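Local coordinates for 190aa long hypothetical protein (Pyrococcus horikoshii, PDB 2DDZ), which is of unknown function but belongs to the DUF366 family, grouped with the class II aminoacyl-tRNA synthetase-like folds, and assembles as a hexamer, at residues M1-L6 / E175-R180; G65-H70 / N139-G144; R118-S123 / I152-L157. One frame throughout, in Å; residues are numbered along the deposited sequence.

Interaction 1: residues M1-L6 / E175-R180; sequences MNSMEL and EIEKVR
Met4 lies across Ile176 at about a right angle, and this pair forms the well-packed end of a contact in an alpha/beta fold, where the N-terminal arm leading into strand 5-8 meets helix 161-184. The Met4 chain is extended throughout, with CG anti to the backbone N (chi1 178°), and it reaches the helix with its thioether. SD sits 3.7 Å from Ile176 CG2, while CE rests 3.7 Å from Ile176 CD1, so the sulfur and methyl touch both branches of the isoleucine. Leu37 of strand 36-45 also touches Met4.

One turn further along the helix, Arg180 supplies the polar tie. Its NH2 donates to Ser3 O at 2.9 Å. The oxygen lies almost in the guanidinium plane, whereas the donor stands 45° above the plane of the carbonyl. Met4 CB meets the same group near its edge, 4.1 Å from Arg180 NH1. Trp77 packs on this arginine, and Asp35 forms a long, weak ion pair with NH1.

The outer side, at the solvent-exposed Ser3, is looser: Glu177 OE2 comes to 3.4 Å from Ser3 CA without a hydrogen bond to the arm. Asn2 turns away and is poorly ordered; its ND2 instead binds Ser3 O of a third subunit. On another side of the helix, Glu175 and Lys178 make salt bridges to Arg108 and Asp111 of a second subunit, so arm and helix both take part in the hexamer. The first residue still returns to the helix: Met1 is bent at chi3, and its terminal methyl CE, whose position is less certain, lies 3.9 Å from Arg180 CD.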
ATOM      1  N   MET E   1       8.339 -16.662   9.043  1.00 92.46           N
ATOM      2  CA  MET E   1       7.846 -17.775   8.149  1.00 93.86           C
ATOM      3  C   MET E   1       9.121 -18.364   7.608  1.00 96.41           C
ATOM      4  O   MET E   1      10.224 -17.977   8.051  1.00 96.72           O
ATOM      5  CB  MET E   1       7.088 -17.255   6.916  1.00 92.68           C
ATOM      6  CG  MET E   1       5.568 -17.383   6.874  1.00 97.64           C
ATOM      7  SD  MET E   1       4.903 -16.536   5.293  1.00 84.63           S
ATOM      8  CE  MET E   1       6.466 -15.420   4.808  1.00 92.97           C
ATOM      9  N   ASN E   2       8.993 -19.205   6.600  1.00100.96           N
ATOM     10  CA  ASN E   2      10.108 -19.912   6.001  1.00103.97           C
ATOM     11  C   ASN E   2      11.491 -19.295   5.652  1.00103.66           C
ATOM     12  O   ASN E   2      12.126 -18.754   6.544  1.00103.96           O
ATOM     13  CB  ASN E   2       9.519 -20.721   4.848  1.00106.60           C
ATOM     14  CG  ASN E   2       8.319 -21.523   5.296  1.00113.57           C
ATOM     15  OD1 ASN E   2       8.384 -22.280   6.274  1.00120.69           O
ATOM     16  ND2 ASN E   2       7.197 -21.334   4.608  1.00110.19           N
ATOM     17  N   SER E   3      11.954 -19.364   4.395  1.00 99.89           N
ATOM     18  CA  SER E   3      13.311 -18.892   4.080  1.00 94.84           C
ATOM     19  C   SER E   3      13.701 -17.688   3.167  1.00 89.97           C
ATOM     20  O   SER E   3      12.863 -16.847   2.807  1.00 93.22           O
ATOM     21  CB  SER E   3      14.136 -20.114   3.639  1.00 96.63           C
ATOM     22  OG  SER E   3      14.193 -21.089   4.671  1.00 98.06           O
ATOM     23  N   MET E   4      15.003 -17.626   2.822  1.00 79.32           N
ATOM     24  CA  MET E   4      15.650 -16.577   1.980  1.00 67.49           C
ATOM     25  C   MET E   4      16.898 -17.145   1.267  1.00 64.18           C
ATOM     26  O   MET E   4      17.452 -18.148   1.712  1.00 68.27           O
ATOM     27  CB  MET E   4      16.073 -15.409   2.872  1.00 64.38           C
ATOM     28  CG  MET E   4      16.785 -14.277   2.166  1.00 60.09           C
ATOM     29  SD  MET E   4      17.217 -12.926   3.270  1.00 44.18           S
ATOM     30  CE  MET E   4      18.159 -12.032   2.173  1.00 24.61           C
ATOM     31  N   GLU E   5      17.349 -16.482   0.197  1.00 46.39           N
ATOM     32  CA  GLU E   5      18.518 -16.919  -0.607  1.00 46.02           C
ATOM     33  C   GLU E   5      19.830 -16.190  -0.307  1.00 43.78           C
ATOM     34  O   GLU E   5      19.839 -14.976  -0.120  1.00 40.16           O
ATOM     35  CB  GLU E   5      18.235 -16.731  -2.098  1.00 45.79           C
ATOM     36  CG  GLU E   5      17.340 -17.767  -2.747  1.00 68.68           C
ATOM     37  CD  GLU E   5      18.075 -19.047  -3.096  1.00 72.27           C
ATOM     38  OE1 GLU E   5      19.163 -18.976  -3.713  1.00 76.10           O
ATOM     39  OE2 GLU E   5      17.553 -20.129  -2.762  1.00 77.92           O
ATOM     40  N   LEU E   6      20.932 -16.940  -0.301  1.00 38.35           N
ATOM     41  CA  LEU E   6      22.251 -16.381  -0.032  1.00 37.88           C
ATOM     42  C   LEU E   6      23.301 -16.883  -1.020  1.00 42.31           C
ATOM     43  O   LEU E   6      23.337 -18.063  -1.361  1.00 49.87           O
ATOM     44  CB  LEU E   6      22.705 -16.730   1.386  1.00 36.10           C
ATOM     45  CG  LEU E   6      24.160 -16.375   1.730  1.00 45.23           C
ATOM     46  CD1 LEU E   6      24.387 -14.871   1.618  1.00 35.18           C
ATOM     47  CD2 LEU E   6      24.469 -16.837   3.135  1.00 42.14           C
ATOM     48  N   GLU E 175      19.141 -12.183  10.650  1.00 42.85           N
ATOM     49  CA  GLU E 175      18.500 -10.948  11.080  1.00 44.79           C
ATOM     50  C   GLU E 175      17.204 -10.757  10.311  1.00 45.93           C
ATOM     51  O   GLU E 175      16.148 -10.501  10.892  1.00 44.07           O
ATOM     52  CB  GLU E 175      19.420  -9.754  10.823  1.00 42.98           C
ATOM     53  CG  GLU E 175      19.002  -8.481  11.544  1.00 48.66           C
ATOM     54  CD  GLU E 175      18.968  -8.654  13.054  1.00 53.05           C
ATOM     55  OE1 GLU E 175      19.910  -9.271  13.604  1.00 55.35           O
ATOM     56  OE2 GLU E 175      18.008  -8.168  13.694  1.00 49.88           O
ATOM     57  N   ILE E 176      17.297 -10.892   8.994  1.00 41.29           N
ATOM     58  CA  ILE E 176      16.142 -10.722   8.133  1.00 42.00           C
ATOM     59  C   ILE E 176      15.047 -11.743   8.433  1.00 44.37           C
ATOM     60  O   ILE E 176      13.872 -11.384   8.517  1.00 45.50           O
ATOM     61  CB  ILE E 176      16.560 -10.811   6.651  1.00 32.28           C
ATOM     62  CG1 ILE E 176      17.357  -9.560   6.285  1.00 35.20           C
ATOM     63  CG2 ILE E 176      15.338 -10.971   5.770  1.00 34.83           C
ATOM     64  CD1 ILE E 176      18.051  -9.627   4.956  1.00 50.54           C
ATOM     65  N   GLU E 177      15.433 -13.003   8.615  1.00 42.33           N
ATOM     66  CA  GLU E 177      14.467 -14.055   8.905  1.00 44.62           C
ATOM     67  C   GLU E 177      13.766 -13.887  10.253  1.00 40.87           C
ATOM     68  O   GLU E 177      12.630 -14.329  10.410  1.00 45.27           O
ATOM     69  CB  GLU E 177      15.131 -15.432   8.801  1.00 58.47           C
ATOM     70  CG  GLU E 177      15.583 -15.741   7.375  1.00 83.55           C
ATOM     71  CD  GLU E 177      16.137 -17.142   7.198  1.00100.15           C
ATOM     72  OE1 GLU E 177      17.023 -17.546   7.985  1.00106.88           O
ATOM     73  OE2 GLU E 177      15.690 -17.837   6.259  1.00109.77           O
ATOM     74  N   LYS E 178      14.438 -13.260  11.222  1.00 31.72           N
ATOM     75  CA  LYS E 178      13.799 -13.020  12.503  1.00 43.28           C
ATOM     76  C   LYS E 178      12.847 -11.828  12.318  1.00 37.63           C
ATOM     77  O   LYS E 178      11.797 -11.768  12.950  1.00 37.19           O
ATOM     78  CB  LYS E 178      14.810 -12.712  13.610  1.00 48.54           C
ATOM     79  CG  LYS E 178      14.149 -12.398  14.976  1.00 58.74           C
ATOM     80  CD  LYS E 178      13.691 -13.650  15.741  1.00 61.03           C
ATOM     81  CE  LYS E 178      12.948 -13.295  17.041  1.00 71.40           C
ATOM     82  NZ  LYS E 178      13.451 -12.054  17.723  1.00 70.14           N
ATOM     83  N   VAL E 179      13.198 -10.888  11.436  1.00 38.02           N
ATOM     84  CA  VAL E 179      12.327  -9.741  11.174  1.00 29.85           C
ATOM     85  C   VAL E 179      11.005 -10.213  10.566  1.00 26.39           C
ATOM     86  O   VAL E 179       9.930  -9.657  10.845  1.00 33.22           O
ATOM     87  CB  VAL E 179      12.934  -8.752  10.155  1.00 32.15           C
ATOM     88  CG1 VAL E 179      11.861  -7.742   9.738  1.00 32.83           C
ATOM     89  CG2 VAL E 179      14.129  -8.025  10.762  1.00 27.61           C
ATOM     90  N   ARG E 180      11.105 -11.241   9.729  1.00 27.29           N
ATOM     91  CA  ARG E 180       9.943 -11.809   9.046  1.00 37.71           C
ATOM     92  C   ARG E 180       9.132 -12.662  10.003  1.00 40.63           C
ATOM     93  O   ARG E 180       7.915 -12.557  10.055  1.00 46.64           O
ATOM     94  CB  ARG E 180      10.379 -12.657   7.831  1.00 39.85           C
ATOM     95  CG  ARG E 180       9.202 -12.979   6.907  1.00 55.66           C
ATOM     96  CD  ARG E 180       9.565 -13.094   5.420  1.00 72.39           C
ATOM     97  NE  ARG E 180      10.919 -12.644   5.076  1.00 83.17           N
ATOM     98  CZ  ARG E 180      11.832 -13.417   4.484  1.00 82.86           C
ATOM     99  NH1 ARG E 180      13.037 -12.943   4.197  1.00 79.73           N
ATOM    100  NH2 ARG E 180      11.542 -14.675   4.179  1.00 82.84           N
TER

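Interaction 2: residues G65-H70 / N139-G144; sequences GDDMVH and NVKTVG
Met68 and Asn139 turn their side chains to the same face of the sheet: Met68 CG is anti to its backbone N (chi1 -169°), and a bend at chi3 of -88° places CE 3.6 Å from Asn139 OD1. The two residues are an antiparallel non-hydrogen-bonded pair, with CA atoms 4.5 Å apart. Next to them Val140 N donates to Asp67 O at 2.9 Å. Val140 CG2 meets Val69 CG2 at 3.8 Å, the two side chains crossing at about a right angle in the buried part of the contact. Asp67 also points toward residues 139-144, and Lys141 CD passes 4.0 Å from Asp67 CB. Asp67 pairs with Arg41, though the place of its OD2 is less sure, and Lys141 with Glu155. Nearer solvent, Asp66 N binds Val143 O at 3.1 Å, and the Asp66 carboxylate leans over the Gly144 backbone, its CG 3.6 Å from Gly144 CA. A corner at Asp66 and Asp67 parts the short strand 64-65 from strand 68-75. The whole is the fraying end of an antiparallel pair of interior strands of the mixed sheet, 68-75 with 131-139, where strand 131-139 gives way to a loop.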
ATOM      1  N   GLY E  65      37.236   2.985  -3.838  1.00 44.66           N
ATOM      2  CA  GLY E  65      38.027   2.117  -2.987  1.00 41.03           C
ATOM      3  C   GLY E  65      38.585   1.073  -3.923  1.00 47.87           C
ATOM      4  O   GLY E  65      37.984   0.815  -4.971  1.00 49.38           O
ATOM      5  N   ASP E  66      39.728   0.485  -3.590  1.00 42.69           N
ATOM      6  CA  ASP E  66      40.293  -0.536  -4.465  1.00 49.61           C
ATOM      7  C   ASP E  66      39.930  -1.938  -4.005  1.00 43.21           C
ATOM      8  O   ASP E  66      39.969  -2.883  -4.789  1.00 50.53           O
ATOM      9  CB  ASP E  66      41.820  -0.400  -4.551  1.00 57.67           C
ATOM     10  CG  ASP E  66      42.259   0.851  -5.307  1.00 68.93           C
ATOM     11  OD1 ASP E  66      41.749   1.098  -6.427  1.00 61.28           O
ATOM     12  OD2 ASP E  66      43.125   1.583  -4.781  1.00 70.87           O
ATOM     13  N   ASP E  67      39.566  -2.071  -2.735  1.00 37.75           N
ATOM     14  CA  ASP E  67      39.224  -3.374  -2.189  1.00 40.06           C
ATOM     15  C   ASP E  67      38.148  -3.246  -1.112  1.00 41.32           C
ATOM     16  O   ASP E  67      38.399  -2.721  -0.024  1.00 33.13           O
ATOM     17  CB  ASP E  67      40.484  -4.014  -1.617  1.00 40.70           C
ATOM     18  CG  ASP E  67      40.325  -5.488  -1.383  1.00 50.89           C
ATOM     19  OD1 ASP E  67      39.694  -6.153  -2.236  1.00 56.90           O
ATOM     20  OD2 ASP E  67      40.844  -5.984  -0.361  1.00 55.76           O
ATOM     21  N   MET E  68      36.960  -3.768  -1.410  1.00 41.26           N
ATOM     22  CA  MET E  68      35.826  -3.665  -0.492  1.00 41.85           C
ATOM     23  C   MET E  68      34.958  -4.924  -0.515  1.00 39.99           C
ATOM     24  O   MET E  68      34.882  -5.621  -1.532  1.00 36.55           O
ATOM     25  CB  MET E  68      34.987  -2.440  -0.917  1.00 35.74           C
ATOM     26  CG  MET E  68      33.872  -1.949   0.018  1.00 51.32           C
ATOM     27  SD  MET E  68      32.957  -0.521  -0.666  1.00 28.31           S
ATOM     28  CE  MET E  68      33.897   0.692  -0.106  1.00 28.52           C
ATOM     29  N   VAL E  69      34.330  -5.226   0.620  1.00 41.21           N
ATOM     30  CA  VAL E  69      33.400  -6.351   0.726  1.00 43.05           C
ATOM     31  C   VAL E  69      32.013  -5.723   0.481  1.00 47.98           C
ATOM     32  O   VAL E  69      31.597  -4.814   1.212  1.00 41.80           O
ATOM     33  CB  VAL E  69      33.419  -6.999   2.138  1.00 46.80           C
ATOM     34  CG1 VAL E  69      32.276  -7.999   2.267  1.00 48.02           C
ATOM     35  CG2 VAL E  69      34.746  -7.715   2.373  1.00 46.47           C
ATOM     36  N   HIS E  70      31.313  -6.195  -0.546  1.00 42.86           N
ATOM     37  CA  HIS E  70      30.001  -5.650  -0.896  1.00 43.48           C
ATOM     38  C   HIS E  70      28.836  -6.550  -0.520  1.00 43.97           C
ATOM     39  O   HIS E  70      28.919  -7.781  -0.635  1.00 37.89           O
ATOM     40  CB  HIS E  70      29.930  -5.390  -2.408  1.00 45.85           C
ATOM     41  CG  HIS E  70      30.965  -4.434  -2.912  1.00 50.48           C
ATOM     42  ND1 HIS E  70      30.868  -3.069  -2.738  1.00 46.23           N
ATOM     43  CD2 HIS E  70      32.126  -4.646  -3.580  1.00 46.28           C
ATOM     44  CE1 HIS E  70      31.923  -2.482  -3.276  1.00 52.09           C
ATOM     45  NE2 HIS E  70      32.702  -3.418  -3.795  1.00 50.36           N
ATOM     46  N   ASN E 139      35.330  -1.415   3.774  1.00 45.75           N
ATOM     47  CA  ASN E 139      36.695  -1.302   3.255  1.00 45.48           C
ATOM     48  C   ASN E 139      37.521  -2.501   3.729  1.00 45.90           C
ATOM     49  O   ASN E 139      37.476  -2.861   4.908  1.00 40.75           O
ATOM     50  CB  ASN E 139      37.395  -0.037   3.777  1.00 36.93           C
ATOM     51  CG  ASN E 139      36.736   1.254   3.321  1.00 42.96           C
ATOM     52  OD1 ASN E 139      36.565   1.495   2.130  1.00 42.73           O
ATOM     53  ND2 ASN E 139      36.382   2.105   4.281  1.00 40.09           N
ATOM     54  N   VAL E 140      38.246  -3.127   2.805  1.00 48.96           N
ATOM     55  CA  VAL E 140      39.140  -4.225   3.165  1.00 44.91           C
ATOM     56  C   VAL E 140      40.452  -3.476   3.486  1.00 50.03           C
ATOM     57  O   VAL E 140      41.064  -3.683   4.536  1.00 48.20           O
ATOM     58  CB  VAL E 140      39.368  -5.191   1.990  1.00 48.45           C
ATOM     59  CG1 VAL E 140      40.437  -6.216   2.361  1.00 39.11           C
ATOM     60  CG2 VAL E 140      38.061  -5.902   1.647  1.00 40.92           C
ATOM     61  N   LYS E 141      40.831  -2.591   2.561  1.00 46.20           N
ATOM     62  CA  LYS E 141      42.001  -1.734   2.668  1.00 47.09           C
ATOM     63  C   LYS E 141      41.470  -0.292   2.539  1.00 54.39           C
ATOM     64  O   LYS E 141      40.301  -0.080   2.168  1.00 42.47           O
ATOM     65  CB  LYS E 141      42.988  -1.970   1.511  1.00 54.73           C
ATOM     66  CG  LYS E 141      43.358  -3.422   1.216  1.00 57.31           C
ATOM     67  CD  LYS E 141      44.192  -3.534  -0.081  1.00 59.74           C
ATOM     68  CE  LYS E 141      44.316  -4.979  -0.575  1.00 49.54           C
ATOM     69  NZ  LYS E 141      44.837  -5.894   0.479  1.00 60.38           N
ATOM     70  N   THR E 142      42.306   0.701   2.839  1.00 48.65           N
ATOM     71  CA  THR E 142      41.875   2.087   2.700  1.00 56.63           C
ATOM     72  C   THR E 142      42.607   2.689   1.507  1.00 54.82           C
ATOM     73  O   THR E 142      42.702   3.905   1.366  1.00 61.67           O
ATOM     74  CB  THR E 142      42.193   2.903   3.961  1.00 61.41           C
ATOM     75  OG1 THR E 142      43.616   2.987   4.133  1.00 65.12           O
ATOM     76  CG2 THR E 142      41.557   2.256   5.197  1.00 55.56           C
ATOM     77  N   VAL E 143      43.126   1.813   0.654  1.00 49.15           N
ATOM     78  CA  VAL E 143      43.825   2.246  -0.555  1.00 49.55           C
ATOM     79  C   VAL E 143      42.760   2.589  -1.596  1.00 46.39           C
ATOM     80  O   VAL E 143      41.703   1.959  -1.642  1.00 55.90           O
ATOM     81  CB  VAL E 143      44.751   1.114  -1.131  1.00 56.59           C
ATOM     82  CG1 VAL E 143      45.268   1.502  -2.520  1.00 56.16           C
ATOM     83  CG2 VAL E 143      45.941   0.874  -0.201  1.00 47.48           C
ATOM     84  N   GLY E 144      43.042   3.585  -2.425  1.00 52.01           N
ATOM     85  CA  GLY E 144      42.094   3.979  -3.453  1.00 53.68           C
ATOM     86  C   GLY E 144      40.939   4.823  -2.936  1.00 55.42           C
ATOM     87  O   GLY E 144      40.181   5.399  -3.721  1.00 46.31           O
TER

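Interaction 3: residues R118-S123 / I152-L157; sequences RKLSIS and IGLEEL
Ile152 is the knob of this contact, set into a hollow between Arg118 and Leu120. With CG1 anti to the backbone N (chi1 -167°), its two branches part toward different walls. CG1 lies over one face of the Arg118 guanidinium, 3.8 Å from NH1 and offset toward the rim. CG2 packs against Leu120 CB, also at 3.8 Å, and touches the carbonyl oxygen of Arg118. The backbone fastens the same spot, for Ile152 N donates to Lys119 O at 3.1 Å.

Leu120 answers with a bump of its own. Its CD1 enters a shallow hollow of the 152-157 turn, whose floor is the backbone, 3.3 Å away at Ile152 O and close by at Gly153 C. The farther walls are leucine methyls, met more loosely: from Leu120 CD1 it is 4.3 Å to Leu154 CD2 and 4.4 Å to Leu157 CD1.

A charged pair covers the more exposed side. Arg118, bent at chi3, grips Glu156 end-on, with NH1 2.7 Å from OE2 and NH2 3.0 Å from OE1. The grip is twisted, the guanidinium and carboxylate planes lying 49° apart; OE2 is met from above the carboxylate plane, OE1 on its syn side. Arg118 NH2 has a second acceptor in Ala151 O.

Strand 118-128 runs antiparallel to both 112-115 and 131-139. Leu120 also touches Ile113 of the former and Leu99 of helix 81-100, while Leu157 reaches Val115, so the turn before helix 161-184 is packed against the sheet at the start of this strand.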
ATOM      1  N   ARG E 118      37.190   6.580  12.896  1.00 40.08           N
ATOM      2  CA  ARG E 118      37.429   6.386  11.463  1.00 42.95           C
ATOM      3  C   ARG E 118      36.312   5.562  10.791  1.00 42.97           C
ATOM      4  O   ARG E 118      35.855   4.549  11.338  1.00 40.37           O
ATOM      5  CB  ARG E 118      38.789   5.708  11.293  1.00 47.92           C
ATOM      6  CG  ARG E 118      39.920   6.513  11.935  1.00 55.04           C
ATOM      7  CD  ARG E 118      41.200   5.707  12.060  1.00 54.94           C
ATOM      8  NE  ARG E 118      41.759   5.361  10.755  1.00 51.01           N
ATOM      9  CZ  ARG E 118      42.650   4.392  10.563  1.00 49.03           C
ATOM     10  NH1 ARG E 118      43.084   3.677  11.593  1.00 40.74           N
ATOM     11  NH2 ARG E 118      43.104   4.134   9.342  1.00 46.87           N
ATOM     12  N   LYS E 119      35.879   5.991   9.606  1.00 42.93           N
ATOM     13  CA  LYS E 119      34.794   5.310   8.897  1.00 44.95           C
ATOM     14  C   LYS E 119      35.215   4.049   8.155  1.00 51.54           C
ATOM     15  O   LYS E 119      36.088   4.076   7.289  1.00 47.77           O
ATOM     16  CB  LYS E 119      34.100   6.268   7.917  1.00 46.42           C
ATOM     17  CG  LYS E 119      32.719   5.783   7.450  1.00 44.26           C
ATOM     18  CD  LYS E 119      31.910   6.883   6.757  1.00 48.52           C
ATOM     19  CE  LYS E 119      32.559   7.332   5.447  1.00 52.89           C
ATOM     20  NZ  LYS E 119      32.703   6.212   4.470  1.00 56.21           N
ATOM     21  N   LEU E 120      34.557   2.945   8.494  1.00 49.74           N
ATOM     22  CA  LEU E 120      34.828   1.644   7.895  1.00 42.17           C
ATOM     23  C   LEU E 120      33.939   1.301   6.706  1.00 43.08           C
ATOM     24  O   LEU E 120      34.358   0.580   5.796  1.00 42.61           O
ATOM     25  CB  LEU E 120      34.637   0.555   8.960  1.00 43.58           C
ATOM     26  CG  LEU E 120      34.633  -0.922   8.544  1.00 41.25           C
ATOM     27  CD1 LEU E 120      36.055  -1.365   8.185  1.00 34.72           C
ATOM     28  CD2 LEU E 120      34.092  -1.774   9.705  1.00 35.69           C
ATOM     29  N   SER E 121      32.723   1.842   6.700  1.00 44.71           N
ATOM     30  CA  SER E 121      31.739   1.500   5.671  1.00 44.62           C
ATOM     31  C   SER E 121      31.075   2.603   4.854  1.00 36.73           C
ATOM     32  O   SER E 121      31.302   3.787   5.055  1.00 43.25           O
ATOM     33  CB  SER E 121      30.613   0.710   6.339  1.00 46.09           C
ATOM     34  OG  SER E 121      29.905   1.556   7.245  1.00 35.23           O
ATOM     35  N   ILE E 122      30.253   2.154   3.913  1.00 37.05           N
ATOM     36  CA  ILE E 122      29.417   3.000   3.069  1.00 31.14           C
ATOM     37  C   ILE E 122      28.154   2.165   2.893  1.00 37.96           C
ATOM     38  O   ILE E 122      28.196   0.923   2.951  1.00 32.51           O
ATOM     39  CB  ILE E 122      30.016   3.325   1.679  1.00 40.15           C
ATOM     40  CG1 ILE E 122      30.208   2.048   0.860  1.00 33.78           C
ATOM     41  CG2 ILE E 122      31.295   4.161   1.852  1.00 30.31           C
ATOM     42  CD1 ILE E 122      30.443   2.320  -0.616  1.00 33.66           C
ATOM     43  N   SER E 123      27.026   2.831   2.704  1.00 34.54           N
ATOM     44  CA  SER E 123      25.775   2.107   2.567  1.00 31.01           C
ATOM     45  C   SER E 123      24.696   2.995   1.992  1.00 27.95           C
ATOM     46  O   SER E 123      24.792   4.217   2.033  1.00 33.67           O
ATOM     47  CB  SER E 123      25.329   1.589   3.949  1.00 25.82           C
ATOM     48  OG  SER E 123      24.151   0.800   3.872  1.00 29.10           O
ATOM     49  N   ILE E 152      39.076   3.390   7.653  1.00 51.48           N
ATOM     50  CA  ILE E 152      39.749   2.251   8.248  1.00 48.46           C
ATOM     51  C   ILE E 152      39.241   1.002   7.516  1.00 50.88           C
ATOM     52  O   ILE E 152      38.079   0.953   7.105  1.00 48.92           O
ATOM     53  CB  ILE E 152      39.447   2.212   9.782  1.00 49.52           C
ATOM     54  CG1 ILE E 152      40.383   1.239  10.499  1.00 36.77           C
ATOM     55  CG2 ILE E 152      38.000   1.820  10.034  1.00 35.70           C
ATOM     56  CD1 ILE E 152      40.045  -0.190  10.234  1.00 64.73           C
ATOM     57  N   GLY E 153      40.124   0.020   7.321  1.00 51.82           N
ATOM     58  CA  GLY E 153      39.759  -1.208   6.625  1.00 46.79           C
ATOM     59  C   GLY E 153      39.762  -2.440   7.521  1.00 54.98           C
ATOM     60  O   GLY E 153      40.197  -2.374   8.670  1.00 53.65           O
ATOM     61  N   LEU E 154      39.289  -3.572   7.001  1.00 50.18           N
ATOM     62  CA  LEU E 154      39.235  -4.802   7.782  1.00 51.65           C
ATOM     63  C   LEU E 154      40.626  -5.340   8.106  1.00 53.49           C
ATOM     64  O   LEU E 154      40.859  -5.878   9.189  1.00 49.70           O
ATOM     65  CB  LEU E 154      38.415  -5.867   7.043  1.00 44.98           C
ATOM     66  CG  LEU E 154      36.903  -5.643   6.915  1.00 47.45           C
ATOM     67  CD1 LEU E 154      36.329  -6.713   6.007  1.00 44.28           C
ATOM     68  CD2 LEU E 154      36.240  -5.685   8.286  1.00 39.32           C
ATOM     69  N   GLU E 155      41.555  -5.197   7.168  1.00 45.40           N
ATOM     70  CA  GLU E 155      42.921  -5.668   7.384  1.00 57.50           C
ATOM     71  C   GLU E 155      43.552  -5.022   8.617  1.00 53.61           C
ATOM     72  O   GLU E 155      44.001  -5.723   9.517  1.00 50.92           O
ATOM     73  CB  GLU E 155      43.764  -5.397   6.134  1.00 54.43           C
ATOM     74  CG  GLU E 155      43.612  -6.486   5.077  1.00 65.60           C
ATOM     75  CD  GLU E 155      44.295  -6.133   3.783  1.00 69.45           C
ATOM     76  OE1 GLU E 155      45.241  -5.315   3.835  1.00 76.66           O
ATOM     77  OE2 GLU E 155      43.891  -6.679   2.727  1.00 60.69           O
ATOM     78  N   GLU E 156      43.568  -3.691   8.661  1.00 53.58           N
ATOM     79  CA  GLU E 156      44.132  -2.979   9.803  1.00 50.05           C
ATOM     80  C   GLU E 156      43.497  -3.443  11.124  1.00 55.23           C
ATOM     81  O   GLU E 156      44.111  -3.339  12.183  1.00 48.46           O
ATOM     82  CB  GLU E 156      43.931  -1.468   9.641  1.00 56.69           C
ATOM     83  CG  GLU E 156      44.568  -0.653  10.762  1.00 57.54           C
ATOM     84  CD  GLU E 156      44.479   0.849  10.551  1.00 62.56           C
ATOM     85  OE1 GLU E 156      44.093   1.287   9.443  1.00 57.43           O
ATOM     86  OE2 GLU E 156      44.809   1.591  11.502  1.00 56.89           O
ATOM     87  N   LEU E 157      42.267  -3.944  11.060  1.00 51.99           N
ATOM     88  CA  LEU E 157      41.595  -4.419  12.266  1.00 56.67           C
ATOM     89  C   LEU E 157      41.964  -5.880  12.534  1.00 55.58           C
ATOM     90  O   LEU E 157      41.535  -6.471  13.528  1.00 53.55           O
ATOM     91  CB  LEU E 157      40.072  -4.293  12.124  1.00 61.75           C
ATOM     92  CG  LEU E 157      39.456  -2.902  11.935  1.00 62.51           C
ATOM     93  CD1 LEU E 157      37.962  -3.067  11.723  1.00 68.79           C
ATOM     94  CD2 LEU E 157      39.730  -2.003  13.140  1.00 51.34           C
TER

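Interactions 2 and 3 are neighbours, their centres 8 Å apart, and they join directly. Lys141 NZ makes a salt bridge to Glu155 OE2 at 2.6 Å, and Leu154 N lies 2.9 Å from Asn139 O, a probable hydrogen bond, so the end of strand 131-139 is tied to the 152-157 turn. Interaction 1 stands apart on the opposite side of the chain's centre, about 28 Å from interaction 2 and about 27 Å from interaction 3, centre to centre; all three reach the same sheet. Along the chain, interaction 1 encloses the other two. The guanidine pocket of Arg12, Ile14, Asn29 and Phe30 uses no residue of the six segments.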